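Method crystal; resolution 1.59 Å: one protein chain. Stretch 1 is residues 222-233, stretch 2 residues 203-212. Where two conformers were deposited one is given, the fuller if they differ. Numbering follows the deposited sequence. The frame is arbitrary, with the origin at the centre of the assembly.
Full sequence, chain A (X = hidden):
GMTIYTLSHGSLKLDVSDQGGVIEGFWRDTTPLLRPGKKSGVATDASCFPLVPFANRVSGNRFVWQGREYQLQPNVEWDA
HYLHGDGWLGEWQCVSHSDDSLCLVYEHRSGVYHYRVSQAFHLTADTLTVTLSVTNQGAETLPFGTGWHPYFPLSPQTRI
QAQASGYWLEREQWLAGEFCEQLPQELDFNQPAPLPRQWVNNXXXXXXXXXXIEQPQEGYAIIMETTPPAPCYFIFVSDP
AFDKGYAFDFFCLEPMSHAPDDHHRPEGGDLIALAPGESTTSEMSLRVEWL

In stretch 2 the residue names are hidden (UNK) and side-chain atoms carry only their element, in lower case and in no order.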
# COMPACT_ATOMS: atom_id res chain seq x y z
N ILE A 222 11.76 -10.95 4.73
CA ILE A 222 10.48 -11.05 4.03
C ILE A 222 10.74 -10.70 2.59
O ILE A 222 11.39 -9.68 2.32
CB ILE A 222 9.43 -10.05 4.56
CG1 ILE A 222 9.04 -10.41 5.99
CG2 ILE A 222 8.19 -10.00 3.65
CD1 ILE A 222 7.81 -9.70 6.46
N ILE A 223 10.26 -11.56 1.69
CA ILE A 223 10.40 -11.40 0.25
C ILE A 223 9.06 -10.95 -0.26
O ILE A 223 8.06 -11.66 -0.16
CB ILE A 223 10.73 -12.71 -0.49
CG1 ILE A 223 12.09 -13.23 -0.09
CG2 ILE A 223 10.60 -12.53 -2.02
CD1 ILE A 223 13.19 -12.30 -0.35
N MSE A 224 9.06 -9.75 -0.81
CA MSE A 224 7.86 -9.13 -1.39
C MSE A 224 7.91 -9.28 -2.91
O MSE A 224 8.92 -8.92 -3.54
CB MSE A 224 7.74 -7.63 -1.02
CG MSE A 224 6.64 -6.87 -1.83
SE MSE A 224 6.23 -4.96 -1.45
CE MSE A 224 6.04 -4.96 0.44
N GLU A 225 6.81 -9.79 -3.49
CA GLU A 225 6.66 -9.95 -4.94
C GLU A 225 5.28 -9.47 -5.36
O GLU A 225 4.30 -9.66 -4.65
CB GLU A 225 6.82 -11.41 -5.39
CG GLU A 225 8.21 -11.92 -5.21
CD GLU A 225 8.43 -13.34 -5.78
OE1 GLU A 225 7.77 -13.73 -6.78
OE2 GLU A 225 9.28 -14.04 -5.20
N THR A 226 5.21 -8.75 -6.46
CA THR A 226 3.93 -8.27 -6.98
C THR A 226 3.67 -8.82 -8.39
O THR A 226 4.63 -9.04 -9.21
CB THR A 226 3.88 -6.73 -7.04
OG1 THR A 226 5.07 -6.27 -7.73
CG2 THR A 226 3.74 -6.11 -5.61
N THR A 227 2.40 -9.06 -8.69
CA THR A 227 2.00 -9.56 -10.03
C THR A 227 0.72 -8.88 -10.48
O THR A 227 -0.29 -8.96 -9.79
CB THR A 227 1.69 -11.09 -10.04
OG1 THR A 227 2.75 -11.80 -9.40
CG2 THR A 227 1.54 -11.61 -11.46
N PRO A 228 0.75 -8.16 -11.61
CA PRO A 228 1.88 -7.77 -12.47
C PRO A 228 2.92 -6.99 -11.67
O PRO A 228 2.58 -6.44 -10.60
CB PRO A 228 1.24 -6.87 -13.52
CG PRO A 228 -0.25 -7.17 -13.45
CD PRO A 228 -0.51 -7.53 -12.04
N PRO A 229 4.17 -6.97 -12.13
CA PRO A 229 5.19 -6.27 -11.37
C PRO A 229 4.81 -4.81 -11.23
O PRO A 229 4.49 -4.14 -12.20
CB PRO A 229 6.48 -6.46 -12.20
CG PRO A 229 6.17 -7.53 -13.21
CD PRO A 229 4.68 -7.57 -13.38
N ALA A 230 4.81 -4.34 -10.00
CA ALA A 230 4.58 -2.93 -9.73
C ALA A 230 5.79 -2.10 -10.17
O ALA A 230 6.92 -2.49 -9.92
CB ALA A 230 4.33 -2.74 -8.25
N PRO A 231 5.56 -0.92 -10.77
CA PRO A 231 6.64 -0.06 -11.27
C PRO A 231 7.16 0.98 -10.27
O PRO A 231 8.22 1.57 -10.52
CB PRO A 231 5.96 0.67 -12.41
CG PRO A 231 4.57 0.82 -11.96
CD PRO A 231 4.26 -0.53 -11.33
N CYS A 232 6.41 1.24 -9.18
CA CYS A 232 6.77 2.27 -8.22
C CYS A 232 6.53 1.79 -6.80
O CYS A 232 5.66 0.97 -6.58
CB CYS A 232 5.95 3.52 -8.47
SG CYS A 232 6.20 4.26 -10.09
N TYR A 233 7.33 2.30 -5.87
CA TYR A 233 7.13 2.06 -4.43
C TYR A 233 7.35 3.39 -3.70
O TYR A 233 8.15 4.22 -4.14
CB TYR A 233 8.05 0.95 -3.90
CG TYR A 233 9.57 1.18 -3.91
CD1 TYR A 233 10.22 1.78 -2.84
CD2 TYR A 233 10.38 0.73 -4.96
CE1 TYR A 233 11.62 1.96 -2.85
CE2 TYR A 233 11.76 0.89 -4.95
CZ TYR A 233 12.37 1.52 -3.90
OH TYR A 233 13.73 1.68 -3.87
N UNK A 203 8.52 8.69 -3.28
CA UNK A 203 8.22 7.67 -4.25
C UNK A 203 9.46 7.38 -5.13
O UNK A 203 10.32 8.27 -5.33
N UNK A 204 9.55 6.13 -5.58
CA UNK A 204 10.68 5.62 -6.35
C UNK A 204 10.14 4.99 -7.63
O UNK A 204 9.10 4.34 -7.62
c UNK A 204 13.44 5.62 -4.38
c UNK A 204 11.40 5.41 -3.17
c UNK A 204 11.48 4.58 -5.52
c UNK A 204 12.14 5.19 -4.32
c UNK A 204 14.03 6.25 -3.30
c UNK A 204 11.97 6.05 -2.09
c UNK A 204 13.29 6.45 -2.13
N UNK A 205 10.87 5.20 -8.72
CA UNK A 205 10.48 4.66 -10.03
C UNK A 205 11.51 3.65 -10.48
O UNK A 205 12.61 3.52 -9.91
c UNK A 205 10.41 5.79 -11.09
N UNK A 206 11.16 2.91 -11.53
CA UNK A 206 12.08 1.93 -12.09
C UNK A 206 12.15 0.61 -11.34
O UNK A 206 13.07 -0.16 -11.53
N UNK A 207 11.12 0.32 -10.56
CA UNK A 207 11.10 -0.86 -9.75
C UNK A 207 10.64 -2.04 -10.58
O UNK A 207 9.93 -1.86 -11.57
c UNK A 207 9.44 -3.05 -5.86
c UNK A 207 6.79 -2.37 -5.92
c UNK A 207 10.12 -0.65 -8.60
c UNK A 207 10.12 -1.69 -7.56
n UNK A 207 10.79 -3.17 -6.03
c UNK A 207 7.63 -1.77 -6.80
c UNK A 207 7.26 -3.34 -5.02
c UNK A 207 11.19 -2.33 -7.05
c UNK A 207 8.59 -3.67 -4.95
c UNK A 207 8.99 -2.09 -6.77
N UNK A 208 11.07 -3.23 -10.15
CA UNK A 208 10.70 -4.50 -10.77
C UNK A 208 9.64 -5.29 -9.97
O UNK A 208 9.42 -6.46 -10.22
c UNK A 208 12.64 -5.80 -9.71
n UNK A 208 13.60 -6.71 -9.86
c UNK A 208 11.93 -5.38 -11.01
o UNK A 208 12.33 -5.34 -8.60
N UNK A 209 8.98 -4.63 -9.03
CA UNK A 209 7.97 -5.23 -8.23
C UNK A 209 8.43 -6.20 -7.17
O UNK A 209 7.61 -6.91 -6.67
N UNK A 210 9.75 -6.30 -6.92
CA UNK A 210 10.28 -7.24 -5.95
C UNK A 210 11.12 -6.50 -4.90
O UNK A 210 11.94 -5.61 -5.23
c UNK A 210 10.39 -9.04 -7.76
c UNK A 210 11.19 -10.22 -8.34
o UNK A 210 11.91 -10.90 -7.62
n UNK A 210 11.05 -10.43 -9.63
c UNK A 210 11.14 -8.31 -6.65
N UNK A 211 10.93 -6.90 -3.65
CA UNK A 211 11.68 -6.29 -2.58
C UNK A 211 12.10 -7.32 -1.55
O UNK A 211 11.51 -8.39 -1.43
c UNK A 211 10.87 -5.17 -1.91
N UNK A 212 13.13 -6.99 -0.81
CA UNK A 212 13.58 -7.83 0.28
C UNK A 212 13.67 -6.95 1.52
O UNK A 212 14.29 -5.89 1.47
c UNK A 212 16.68 -10.10 0.35
n UNK A 212 16.10 -12.75 1.31
c UNK A 212 14.93 -8.45 -0.08
n UNK A 212 17.37 -10.80 1.42
c UNK A 212 17.07 -12.02 1.87
n UNK A 212 17.78 -12.54 2.87
c UNK A 212 15.46 -9.40 0.90
O HOH W 1 9.17 2.90 -13.11
O HOH W 2 8.07 -2.99 -12.74
O HOH W 3 7.46 -9.18 -8.99

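Position 203 has backbone atoms only, so it is Gly-203. Its CA lies 3.5 Å from Tyr-233 O, a CA-H...O contact.

Position 204 carries one carbon and then a ring of six carbons, with no polar atom: Phe-204. Its N donates to Tyr-233 O (2.8 Å), and Tyr-233 N returns a bond to Phe-204 O (3.2 Å). Phe-204 CB sits over the face of the Tyr-233 ring, 3.7 Å from its centroid, while the two rings lie near parallel but slid apart, barely overlapping. An apolar ring suits this buried place.

Position 205 has a single carbon, hence Ala-205, with its CA 4.3 Å from Cys-232 SG.

Position 206 again lacks a side chain. With phi at 80° and psi at 20°, a CB would jam against the carbonyl O of the residue before, which calls for Gly-206. A water accepts from its N and donates to Pro-231 O.

Position 207 shows one carbon, then fused five- and six-membered rings holding eight carbons and one nitrogen, an indole: Trp-207. Its N donates to Pro-231 O (3.2 Å). Tyr-233 turns its edge to the indole face, Ala-230 CB meets CZ3 of Trp-207 at 3.4 Å, and Met-224 SE lies 4.1 Å from Trp-207 CH2, at the ring edge. The buried indole nitrogen is satisfied by the backbone O of position 210.

Position 208 has two carbons, the second carrying one oxygen and one nitrogen: Asn-208. Its CB points away from stretch 1, and OD1 accepts from the N of position 210, bracing the turn.

Position 209 is bare. Phi is positive, and a CB would lie 2.4 Å from Thr-226 OG1, a clash; Gly-209 fits. Its O accepts from Thr-226 OG1 (2.8 Å) and, weakly, from Thr-226 N (3.0 Å).

Position 210 has three carbons, the third bearing oxygen and nitrogen: Gln-210, exposed beside Glu-225, as a polar amide can be.

Position 211 has one carbon, Ala-211, whose small CB packs 4.1 Å from Met-224 CB in a buried spot.

Position 212 has three carbons, a nitrogen, and a carbon carrying two more nitrogens: Arg-212. Its extended chain brings NH1 3.4 Å from Ile-223 CD1, and the guanidinium also bonds elsewhere in the structure.

The contact thus has two antiparallel hydrogen-bonded pairs, Met-224 with Ala-211 through Ala-211 N to Met-224 O and Met-224 N to Ala-211 O, both 2.9 Å, and Tyr-233 with Phe-204. Between them, Trp-207 fills the space against Ala-230, Tyr-233 and Met-224, while Gly-209, with no side chain, lets the backbone come close to Thr-226, Pro-229 and Ala-230.

Stretch 2, residues 203-212: GFAGWNGQAR
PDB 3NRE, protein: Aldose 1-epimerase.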